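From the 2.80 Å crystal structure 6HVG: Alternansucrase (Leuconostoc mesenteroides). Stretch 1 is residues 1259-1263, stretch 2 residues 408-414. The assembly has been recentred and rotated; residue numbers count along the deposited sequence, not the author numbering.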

ATOM      1  N   TYR A1259      18.464   0.100  17.068  1.00 49.40           N
ATOM      2  CA  TYR A1259      19.604   0.548  17.900  1.00 47.08           C
ATOM      3  C   TYR A1259      20.832   0.884  17.067  1.00 48.46           C
ATOM      4  O   TYR A1259      21.940   0.502  17.403  1.00 52.27           O
ATOM      5  CB  TYR A1259      19.916  -0.495  18.975  1.00 44.52           C
ATOM      6  CG  TYR A1259      18.741  -0.737  19.892  1.00 43.83           C
ATOM      7  CD1 TYR A1259      18.381   0.217  20.829  1.00 43.51           C
ATOM      8  CD2 TYR A1259      17.974  -1.908  19.806  1.00 42.26           C
ATOM      9  CE1 TYR A1259      17.297   0.022  21.661  1.00 43.92           C
ATOM     10  CE2 TYR A1259      16.886  -2.118  20.643  1.00 43.00           C
ATOM     11  CZ  TYR A1259      16.552  -1.148  21.568  1.00 44.49           C
ATOM     12  OH  TYR A1259      15.466  -1.332  22.405  1.00 44.79           O
ATOM     13  N   TYR A1260      20.619   1.597  15.965  1.00 50.35           N
ATOM     14  CA  TYR A1260      21.694   2.179  15.166  1.00 49.02           C
ATOM     15  C   TYR A1260      22.318   3.345  15.939  1.00 48.99           C
ATOM     16  O   TYR A1260      23.493   3.641  15.758  1.00 47.06           O
ATOM     17  CB  TYR A1260      21.119   2.652  13.831  1.00 49.41           C
ATOM     18  CG  TYR A1260      22.089   3.281  12.861  1.00 50.34           C
ATOM     19  CD1 TYR A1260      23.072   2.527  12.262  1.00 53.03           C
ATOM     20  CD2 TYR A1260      21.989   4.619  12.512  1.00 49.58           C
ATOM     21  CE1 TYR A1260      23.939   3.091  11.366  1.00 55.30           C
ATOM     22  CE2 TYR A1260      22.861   5.198  11.617  1.00 51.01           C
ATOM     23  CZ  TYR A1260      23.832   4.436  11.051  1.00 53.62           C
ATOM     24  OH  TYR A1260      24.713   5.013  10.155  1.00 56.21           O
ATOM     25  N   VAL A1261      21.516   4.000  16.781  1.00 47.68           N
ATOM     26  CA  VAL A1261      22.015   4.979  17.740  1.00 49.46           C
ATOM     27  C   VAL A1261      22.502   4.201  18.957  1.00 51.94           C
ATOM     28  O   VAL A1261      21.724   3.493  19.590  1.00 56.91           O
ATOM     29  CB  VAL A1261      20.928   5.962  18.191  1.00 50.04           C
ATOM     30  CG1 VAL A1261      21.496   6.975  19.187  1.00 49.97           C
ATOM     31  CG2 VAL A1261      20.314   6.694  17.003  1.00 49.10           C
ATOM     32  N   LEU A1262      23.788   4.329  19.279  1.00 50.07           N
ATOM     33  CA  LEU A1262      24.450   3.407  20.201  1.00 46.71           C
ATOM     34  C   LEU A1262      24.162   3.667  21.664  1.00 46.67           C
ATOM     35  O   LEU A1262      24.078   4.803  22.111  1.00 48.30           O
ATOM     36  CB  LEU A1262      25.948   3.423  19.970  1.00 46.65           C
ATOM     37  CG  LEU A1262      26.359   2.954  18.578  1.00 46.56           C
ATOM     38  CD1 LEU A1262      27.838   3.180  18.318  1.00 48.55           C
ATOM     39  CD2 LEU A1262      26.009   1.494  18.424  1.00 45.89           C
ATOM     40  N   LYS A1263      24.046   2.562  22.393  1.00 47.87           N
ATOM     41  CA  LYS A1263      23.470   2.521  23.722  1.00 48.27           C
ATOM     42  C   LYS A1263      24.205   1.488  24.559  1.00 46.50           C
ATOM     43  O   LYS A1263      24.730   0.519  24.022  1.00 50.58           O
ATOM     44  CB  LYS A1263      22.006   2.141  23.546  1.00 51.57           C
ATOM     45  CG  LYS A1263      21.092   2.132  24.761  1.00 53.71           C
ATOM     46  CD  LYS A1263      19.981   1.115  24.533  1.00 54.17           C
ATOM     47  CE  LYS A1263      18.772   1.236  25.438  1.00 54.00           C
ATOM     48  NZ  LYS A1263      17.905   0.034  25.268  1.00 53.84           N
TER
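Stretch 2, residues 408-414: GYLTADT

Residues 408-414 lie alongside residues 1259-1263 of the same chain, far apart in sequence; neither stretch forms a regular helix or strand. The backbones meet in a single beta bridge, Val1261 with Thr411, whose CA atoms lie 4.7 Å apart. Hydrogen bonds flank the pair: Leu1262 N donates to Leu410 O at 3.0 Å and nearly straight (168°), and Ala412 N gives a weak, bent one (134°) to Tyr1260 O at 3.2 Å. The order of partners, Tyr1260 with Ala412 and Leu1262 with Leu410, makes the two backbones run in opposite directions here. The same carbonyls take CA-H...O contacts, Thr411 CA to Tyr1260 O at 3.1 Å and Val1261 CA to Leu410 O at 3.5 Å. Water 1 extends the link, accepting from Leu410 N (3.1 Å) and donating to Leu1262 O (2.6 Å).

Tyr1260 is the most covered residue. Its CA-to-CB bond points sideways, but with chi1 in t the ring reaches stretch 2, which has entered a type I turn from Thr411 to Thr414, closed by Thr414 N to Thr411 O at 3.0 Å. Thr411 CB sits over one ring face, 3.9 Å from the centroid, and Ala412 CB packs 4.0 Å from Tyr1260 CD1. At the ring's end Tyr1260 OH donates to Asp413 OD2; the 2.5 Å is very short and the hydroxyl's place less sure. Thr411 OG1 donates to Asp413 OD1 (2.6 Å) and Thr411 N to Thr414 OG1 (2.9 Å), holding Thr411 to Asp413 and Thr414 within the turn.

The CA-to-CB bond of Leu1262, next in covered area, points toward stretch 2, and its CD1 lies 4.0 Å from Leu410 CB and 3.2 Å from Thr411 O. The CA-to-CB bond of Val1261 points away, yet its CG1 still meets Tyr409 CB at 3.9 Å.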

ATOM      1  N   GLY A 408      25.319  14.762  18.523  1.00 51.13           N
ATOM      2  CA  GLY A 408      26.087  14.285  19.668  1.00 55.68           C
ATOM      3  C   GLY A 408      26.116  12.783  19.863  1.00 55.02           C
ATOM      4  O   GLY A 408      27.040  12.250  20.467  1.00 60.63           O
ATOM      5  N   TYR A 409      25.097  12.095  19.372  1.00 54.95           N
ATOM      6  CA  TYR A 409      25.003  10.662  19.549  1.00 52.97           C
ATOM      7  C   TYR A 409      25.908   9.937  18.564  1.00 52.29           C
ATOM      8  O   TYR A 409      26.325  10.530  17.567  1.00 51.44           O
ATOM      9  CB  TYR A 409      23.576  10.221  19.347  1.00 50.28           C
ATOM     10  CG  TYR A 409      22.663  10.731  20.406  1.00 48.33           C
ATOM     11  CD1 TYR A 409      22.479  10.036  21.585  1.00 47.49           C
ATOM     12  CD2 TYR A 409      22.003  11.925  20.249  1.00 50.70           C
ATOM     13  CE1 TYR A 409      21.649  10.510  22.572  1.00 47.31           C
ATOM     14  CE2 TYR A 409      21.156  12.406  21.232  1.00 49.71           C
ATOM     15  CZ  TYR A 409      20.986  11.690  22.390  1.00 48.00           C
ATOM     16  OH  TYR A 409      20.142  12.153  23.368  1.00 48.42           O
ATOM     17  N   LEU A 410      26.215   8.672  18.869  1.00 47.49           N
ATOM     18  CA  LEU A 410      27.064   7.860  18.023  1.00 48.29           C
ATOM     19  C   LEU A 410      26.239   6.831  17.282  1.00 46.12           C
ATOM     20  O   LEU A 410      25.172   6.475  17.726  1.00 50.18           O
ATOM     21  CB  LEU A 410      28.114   7.125  18.856  1.00 51.32           C
ATOM     22  CG  LEU A 410      28.935   7.925  19.860  1.00 52.56           C
ATOM     23  CD1 LEU A 410      29.948   7.010  20.501  1.00 52.89           C
ATOM     24  CD2 LEU A 410      29.629   9.106  19.212  1.00 54.13           C
ATOM     25  N   THR A 411      26.758   6.341  16.163  1.00 44.60           N
ATOM     26  CA  THR A 411      26.073   5.352  15.355  1.00 45.08           C
ATOM     27  C   THR A 411      26.967   4.138  15.121  1.00 44.70           C
ATOM     28  O   THR A 411      28.148   4.202  15.331  1.00 44.06           O
ATOM     29  CB  THR A 411      25.590   5.963  13.985  1.00 45.20           C
ATOM     30  OG1 THR A 411      26.694   6.428  13.201  1.00 42.40           O
ATOM     31  CG2 THR A 411      24.654   7.142  14.208  1.00 44.46           C
ATOM     32  N   ALA A 412      26.388   3.043  14.659  1.00 45.15           N
ATOM     33  CA  ALA A 412      27.148   1.816  14.409  1.00 49.93           C
ATOM     34  C   ALA A 412      28.336   2.028  13.437  1.00 52.95           C
ATOM     35  O   ALA A 412      29.402   1.425  13.596  1.00 56.73           O
ATOM     36  CB  ALA A 412      26.220   0.726  13.875  1.00 49.67           C
ATOM     37  N   ASP A 413      28.140   2.891  12.443  1.00 52.88           N
ATOM     38  CA  ASP A 413      29.148   3.153  11.410  1.00 52.59           C
ATOM     39  C   ASP A 413      29.984   4.394  11.714  1.00 53.01           C
ATOM     40  O   ASP A 413      30.690   4.924  10.849  1.00 55.57           O
ATOM     41  CB  ASP A 413      28.468   3.295  10.043  1.00 55.15           C
ATOM     42  CG  ASP A 413      27.416   4.403  10.022  1.00 54.02           C
ATOM     43  OD1 ASP A 413      27.184   5.052  11.057  1.00 57.59           O
ATOM     44  OD2 ASP A 413      26.826   4.624   8.967  1.00 52.26           O
ATOM     45  N   THR A 414      29.905   4.877  12.958  1.00 52.28           N
ATOM     46  CA  THR A 414      30.779   5.961  13.452  1.00 50.77           C
ATOM     47  C   THR A 414      32.234   5.573  13.368  1.00 51.04           C
ATOM     48  O   THR A 414      32.609   4.448  13.710  1.00 54.11           O
ATOM     49  CB  THR A 414      30.486   6.303  14.934  1.00 49.98           C
ATOM     50  OG1 THR A 414      29.313   7.105  15.025  1.00 46.92           O
ATOM     51  CG2 THR A 414      31.631   7.105  15.559  1.00 52.03           C
TER
HETATM   52  O   HOH W   1      24.844   7.179  21.238  1.00 42.17           O